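Local coordinates for cytochrome c2 iso-2 (Rhodospirillum centenum, PDB 1JDL), which carries electrons with its covalently bound heme, donating them to oxidized bacteriochlorophyll in the photophosphorylation pathway of purple non-sulfur bacteria, at residues P23-K26 / P31-T34; A51-A56 / G94-V99. One frame throughout, in Å; residues are numbered along the deposited sequence.

Interaction 1: residues P23-K26 / P31-T34; sequences PDAK and PALT. With HEM (protoporphyrin IX containing Fe), chain B.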
# COMPACT_ATOMS: atom_id res chain seq x y z
N PRO A 23 0.59 17.41 -3.53
CA PRO A 23 1.26 18.29 -2.58
C PRO A 23 0.50 18.46 -1.26
O PRO A 23 -0.71 18.67 -1.26
CB PRO A 23 1.40 19.60 -3.36
CG PRO A 23 0.22 19.58 -4.26
CD PRO A 23 0.21 18.15 -4.75
N ASP A 24 1.23 18.38 -0.16
CA ASP A 24 0.63 18.51 1.17
C ASP A 24 -0.58 17.59 1.35
O ASP A 24 -1.58 17.98 1.95
CB ASP A 24 0.23 19.96 1.43
CG ASP A 24 1.41 20.91 1.43
OD1 ASP A 24 2.36 20.68 2.21
OD2 ASP A 24 1.39 21.88 0.64
N ALA A 25 -0.48 16.38 0.82
CA ALA A 25 -1.57 15.41 0.95
C ALA A 25 -1.57 15.00 2.42
O ALA A 25 -0.52 14.74 2.99
CB ALA A 25 -1.32 14.20 0.06
N LYS A 26 -2.75 14.94 3.03
CA LYS A 26 -2.83 14.58 4.44
C LYS A 26 -3.42 13.20 4.67
O LYS A 26 -4.08 12.63 3.80
CB LYS A 26 -3.66 15.63 5.18
CG LYS A 26 -3.05 17.02 5.13
CD LYS A 26 -3.98 18.07 5.69
CE LYS A 26 -3.37 19.45 5.56
NZ LYS A 26 -4.30 20.52 6.02
N PRO A 31 -3.18 6.31 5.16
CA PRO A 31 -2.05 7.24 5.04
C PRO A 31 -1.91 7.89 3.67
O PRO A 31 -2.33 7.33 2.65
CB PRO A 31 -0.85 6.37 5.39
CG PRO A 31 -1.26 5.01 4.90
CD PRO A 31 -2.70 4.92 5.34
N ALA A 32 -1.31 9.07 3.64
CA ALA A 32 -1.09 9.78 2.39
C ALA A 32 -0.22 8.87 1.53
O ALA A 32 0.66 8.18 2.04
CB ALA A 32 -0.38 11.11 2.64
N LEU A 33 -0.45 8.87 0.22
CA LEU A 33 0.33 8.01 -0.65
C LEU A 33 1.36 8.72 -1.51
O LEU A 33 1.96 8.13 -2.40
CB LEU A 33 -0.61 7.16 -1.52
CG LEU A 33 -1.46 6.17 -0.71
CD1 LEU A 33 -2.41 5.43 -1.65
CD2 LEU A 33 -0.56 5.19 0.02
N THR A 34 1.56 10.01 -1.25
CA THR A 34 2.57 10.74 -1.99
C THR A 34 3.93 10.19 -1.53
O THR A 34 4.19 10.08 -0.33
CB THR A 34 2.51 12.24 -1.68
OG1 THR A 34 1.21 12.74 -1.99
CG2 THR A 34 3.54 13.00 -2.52
CHA HEM B . -2.77 1.27 3.63
CHB HEM B . -2.88 1.50 -1.19
CHC HEM B . -7.70 1.89 -1.03
CHD HEM B . -7.50 2.21 3.74
C1A HEM B . -2.38 1.24 2.29
C2A HEM B . -1.04 0.98 1.84
C3A HEM B . -1.08 1.04 0.48
C4A HEM B . -2.45 1.35 0.11
CMA HEM B . 0.06 0.78 -0.49
CAA HEM B . 0.20 0.84 2.74
CBA HEM B . 0.76 2.24 2.95
CGA HEM B . 1.93 2.31 3.94
O1A HEM B . 2.41 1.25 4.40
O2A HEM B . 2.38 3.43 4.25
C1B HEM B . -4.21 1.66 -1.55
C2B HEM B . -4.68 1.75 -2.91
C3B HEM B . -6.04 1.63 -2.84
C4B HEM B . -6.39 1.73 -1.48
CMB HEM B . -3.80 1.97 -4.13
CAB HEM B . -6.97 1.17 -3.80
CBB HEM B . -6.71 0.65 -5.20
C1C HEM B . -8.07 1.97 0.28
C2C HEM B . -9.43 2.13 0.74
C3C HEM B . -9.37 2.05 2.08
C4C HEM B . -7.96 2.09 2.44
CMC HEM B . -10.67 2.37 -0.12
CAC HEM B . -10.39 1.77 3.02
CBC HEM B . -11.90 1.69 2.82
C1D HEM B . -6.19 2.06 4.13
C2D HEM B . -5.76 2.02 5.51
C3D HEM B . -4.44 1.68 5.50
C4D HEM B . -4.07 1.54 4.09
CMD HEM B . -6.63 2.25 6.75
CAD HEM B . -3.56 1.39 6.72
CBD HEM B . -3.65 -0.12 6.98
CGD HEM B . -2.95 -0.56 8.25
O1D HEM B . -3.02 -1.77 8.55
O2D HEM B . -2.34 0.28 8.94
NA HEM B . -3.25 1.45 1.23
NB HEM B . -5.26 1.66 -0.66
NC HEM B . -7.17 1.92 1.33
ND HEM B . -5.16 1.77 3.26
FE HEM B . -5.22 1.66 1.28

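Interaction 2: residues A51-A56 / G94-V99; sequences AINHAA and GSTKMV. With HEM (protoporphyrin IX containing Fe), chain B.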
# COMPACT_ATOMS: atom_id res chain seq x y z
N ALA A 51 -0.65 -3.18 13.85
CA ALA A 51 0.58 -3.83 14.25
C ALA A 51 1.19 -4.60 13.08
O ALA A 51 2.40 -4.60 12.89
CB ALA A 51 0.32 -4.78 15.41
N ILE A 52 0.34 -5.26 12.29
CA ILE A 52 0.82 -6.04 11.16
C ILE A 52 1.46 -5.21 10.03
O ILE A 52 2.47 -5.62 9.46
CB ILE A 52 -0.31 -6.96 10.61
CG1 ILE A 52 0.29 -8.11 9.79
CG2 ILE A 52 -1.34 -6.16 9.84
CD1 ILE A 52 0.87 -7.70 8.48
N ASN A 53 0.89 -4.05 9.72
CA ASN A 53 1.45 -3.19 8.67
C ASN A 53 2.79 -2.64 9.17
O ASN A 53 3.76 -2.57 8.43
CB ASN A 53 0.48 -2.04 8.36
CG ASN A 53 0.85 -1.30 7.08
OD1 ASN A 53 2.01 -1.00 6.83
ND2 ASN A 53 -0.16 -0.99 6.27
N HIS A 54 2.84 -2.27 10.45
CA HIS A 54 4.07 -1.75 11.05
C HIS A 54 5.15 -2.83 11.07
O HIS A 54 6.30 -2.59 10.70
CB HIS A 54 3.78 -1.25 12.47
CG HIS A 54 5.01 -0.92 13.27
ND1 HIS A 54 5.63 -1.82 14.09
CD2 HIS A 54 5.74 0.22 13.33
CE1 HIS A 54 6.70 -1.26 14.63
NE2 HIS A 54 6.78 -0.02 14.19
N ALA A 55 4.77 -4.04 11.49
CA ALA A 55 5.70 -5.16 11.57
C ALA A 55 6.29 -5.53 10.22
O ALA A 55 7.47 -5.86 10.12
CB ALA A 55 5.00 -6.37 12.17
N ALA A 56 5.46 -5.47 9.17
CA ALA A 56 5.93 -5.81 7.83
C ALA A 56 7.06 -4.88 7.39
O ALA A 56 8.04 -5.32 6.80
CB ALA A 56 4.77 -5.76 6.84
N GLY A 94 -2.36 -10.85 13.31
CA GLY A 94 -3.30 -9.73 13.27
C GLY A 94 -3.85 -9.47 11.88
O GLY A 94 -3.62 -10.25 10.95
N SER A 95 -4.58 -8.37 11.73
CA SER A 95 -5.17 -8.00 10.45
C SER A 95 -4.92 -6.52 10.14
O SER A 95 -4.81 -5.69 11.05
CB SER A 95 -6.67 -8.27 10.47
OG SER A 95 -7.30 -7.79 9.30
N THR A 96 -4.81 -6.19 8.86
CA THR A 96 -4.59 -4.80 8.45
C THR A 96 -5.89 -4.01 8.50
O THR A 96 -6.98 -4.57 8.34
CB THR A 96 -4.01 -4.71 7.01
OG1 THR A 96 -3.85 -3.34 6.63
CG2 THR A 96 -4.94 -5.39 6.02
N LYS A 97 -5.77 -2.70 8.71
CA LYS A 97 -6.93 -1.81 8.77
C LYS A 97 -7.50 -1.52 7.39
O LYS A 97 -8.59 -0.96 7.28
CB LYS A 97 -6.55 -0.48 9.44
CG LYS A 97 -6.20 -0.58 10.91
CD LYS A 97 -5.85 0.79 11.47
CE LYS A 97 -5.47 0.72 12.94
NZ LYS A 97 -5.20 2.06 13.50
N MET A 98 -6.77 -1.87 6.34
CA MET A 98 -7.26 -1.63 4.99
C MET A 98 -8.20 -2.73 4.54
O MET A 98 -7.75 -3.81 4.14
CB MET A 98 -6.12 -1.50 3.98
CG MET A 98 -6.61 -1.19 2.56
SD MET A 98 -5.30 -0.65 1.46
CE MET A 98 -5.78 -1.45 -0.05
N VAL A 99 -9.50 -2.44 4.62
CA VAL A 99 -10.54 -3.38 4.23
C VAL A 99 -11.04 -3.00 2.84
O VAL A 99 -12.14 -2.47 2.67
CB VAL A 99 -11.73 -3.33 5.22
CG1 VAL A 99 -12.75 -4.39 4.86
CG2 VAL A 99 -11.23 -3.54 6.65
CHA HEM B . -2.77 1.27 3.63
CHB HEM B . -2.88 1.50 -1.19
CHC HEM B . -7.70 1.89 -1.03
CHD HEM B . -7.50 2.21 3.74
C1A HEM B . -2.38 1.24 2.29
C2A HEM B . -1.04 0.98 1.84
C3A HEM B . -1.08 1.04 0.48
C4A HEM B . -2.45 1.35 0.11
CMA HEM B . 0.06 0.78 -0.49
CAA HEM B . 0.20 0.84 2.74
CBA HEM B . 0.76 2.24 2.95
CGA HEM B . 1.93 2.31 3.94
O1A HEM B . 2.41 1.25 4.40
O2A HEM B . 2.38 3.43 4.25
C1B HEM B . -4.21 1.66 -1.55
C2B HEM B . -4.68 1.75 -2.91
C3B HEM B . -6.04 1.63 -2.84
C4B HEM B . -6.39 1.73 -1.48
CMB HEM B . -3.80 1.97 -4.13
CAB HEM B . -6.97 1.17 -3.80
CBB HEM B . -6.71 0.65 -5.20
C1C HEM B . -8.07 1.97 0.28
C2C HEM B . -9.43 2.13 0.74
C3C HEM B . -9.37 2.05 2.08
C4C HEM B . -7.96 2.09 2.44
CMC HEM B . -10.67 2.37 -0.12
CAC HEM B . -10.39 1.77 3.02
CBC HEM B . -11.90 1.69 2.82
C1D HEM B . -6.19 2.06 4.13
C2D HEM B . -5.76 2.02 5.51
C3D HEM B . -4.44 1.68 5.50
C4D HEM B . -4.07 1.54 4.09
CMD HEM B . -6.63 2.25 6.75
CAD HEM B . -3.56 1.39 6.72
CBD HEM B . -3.65 -0.12 6.98
CGD HEM B . -2.95 -0.56 8.25
O1D HEM B . -3.02 -1.77 8.55
O2D HEM B . -2.34 0.28 8.94
NA HEM B . -3.25 1.45 1.23
NB HEM B . -5.26 1.66 -0.66
NC HEM B . -7.17 1.92 1.33
ND HEM B . -5.16 1.77 3.26
FE HEM B . -5.22 1.66 1.28
O HOH W 1 -2.40 -5.96 13.15

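Interaction 1: residues P23-K26 / P31-T34
A25 meets A32 and T34 within the long loop that follows the CXXCH heme-binding motif of this class I cytochrome c. The two segments, 23-26 and 31-34, are the limbs of a turn on the histidine side of the heme. Neither is helix or strand.

The apolar part is small. The methyls of A25 and A32 point at each other, with A25 CB 4.1 Å from A32 CB. A32 CB also lies against the backbone of the facing limb, 3.6 Å from A25 O. K26 turns its side chain away, and its carbonyl oxygen borders the same methyl.

No hydrogen bond joins the two limbs directly. Across the contact, T34 OG1 lies 3.6 Å from A25 CB. This hydroxyl is turned beside its own backbone N (chi1 -58°) and is hydrogen-bonded to G22 O, just before the first limb. That bond is consistent with the place of the oxygen beside the methyl. A32 is held through its backbone: its N bonds to N27 OD1 and its O to R39 NH2, an arginine that also bonds the heme.

The heme contacts come from the residues that alternate with A32 and T34. P31 and L33 turn away from segment 23-26 and sit over one face of the porphyrin. Between them, P31 O is hydrogen-bonded to ND1 of H19, the axial ligand, which probably restrains the rotation of the imidazole and would be expected to make it a stronger donor to the iron. L33 CG stands anti to its carbonyl carbon (chi1 -65°), and its CD1 rests over the meso carbon CHB of HEM at 4.0 Å. P31 CD lies above the porphyrin plane at the edge of pyrrole ring D, just outside the C3D-C4D bond and 3.7 Å from HEM C3D.

Interaction 2: residues A51-A56 / G94-V99
The propionate oxygen O1D of HEM is gripped by two donors from segment 94-99. T96 OG1 donates to HEM O1D at 2.6 Å, and K97 N reaches HEM O1D at 2.9 Å (163°). T96 OG1 in turn accepts from M98 N at 3.3 Å in an almost straight bond (176°), which makes an ST turn. OG1 stands anti to its own backbone N (chi1 178°), which places it within bonding distance of both the propionate and M98 N.

Helix 51-58 packs against the backbone of the same segment. I52 CG2 presses on the peptide between S95 and T96, 3.6 Å from T96 N. L79 and L83 of helix 75-85 also touch the I52 side chain. A water accepts from I52 N at 3.0 Å and donates to S95 O at 3.2 Å, so it bridges the first turn of the helix to the loop.

N53 sets its CB 3.5 Å from HEM O1D, and its amide lies between the two propionates. An alanine here removes the amide and would probably leave a gap beside the two propionates and take a polar neighbour from each.

M98, whose N closes the ST turn, binds the heme iron through SD at 2.3 Å, with H19 NE2 as the other axial ligand. This is the methionine-ligand loop of a class I cytochrome c.

Interactions 1 and 2 follow one another along the chain. Their centres are 19 Å apart, and their nearest atoms are about 6 Å apart without touching. They share no helix; the heme is their common partner. Interaction 1 lies within the loop between helices 5-11 and 51-58, at the surface. Interaction 2 is buried and joins helix 51-58 to the loop between helices 75-85 and 105-115. Segment 31-34 lies over part of the histidine face of the porphyrin, while segment 94-99 brings the methionine to the opposite face. The heme is thus enclosed from two sides by distant parts of one domain, with both axial positions of its iron filled.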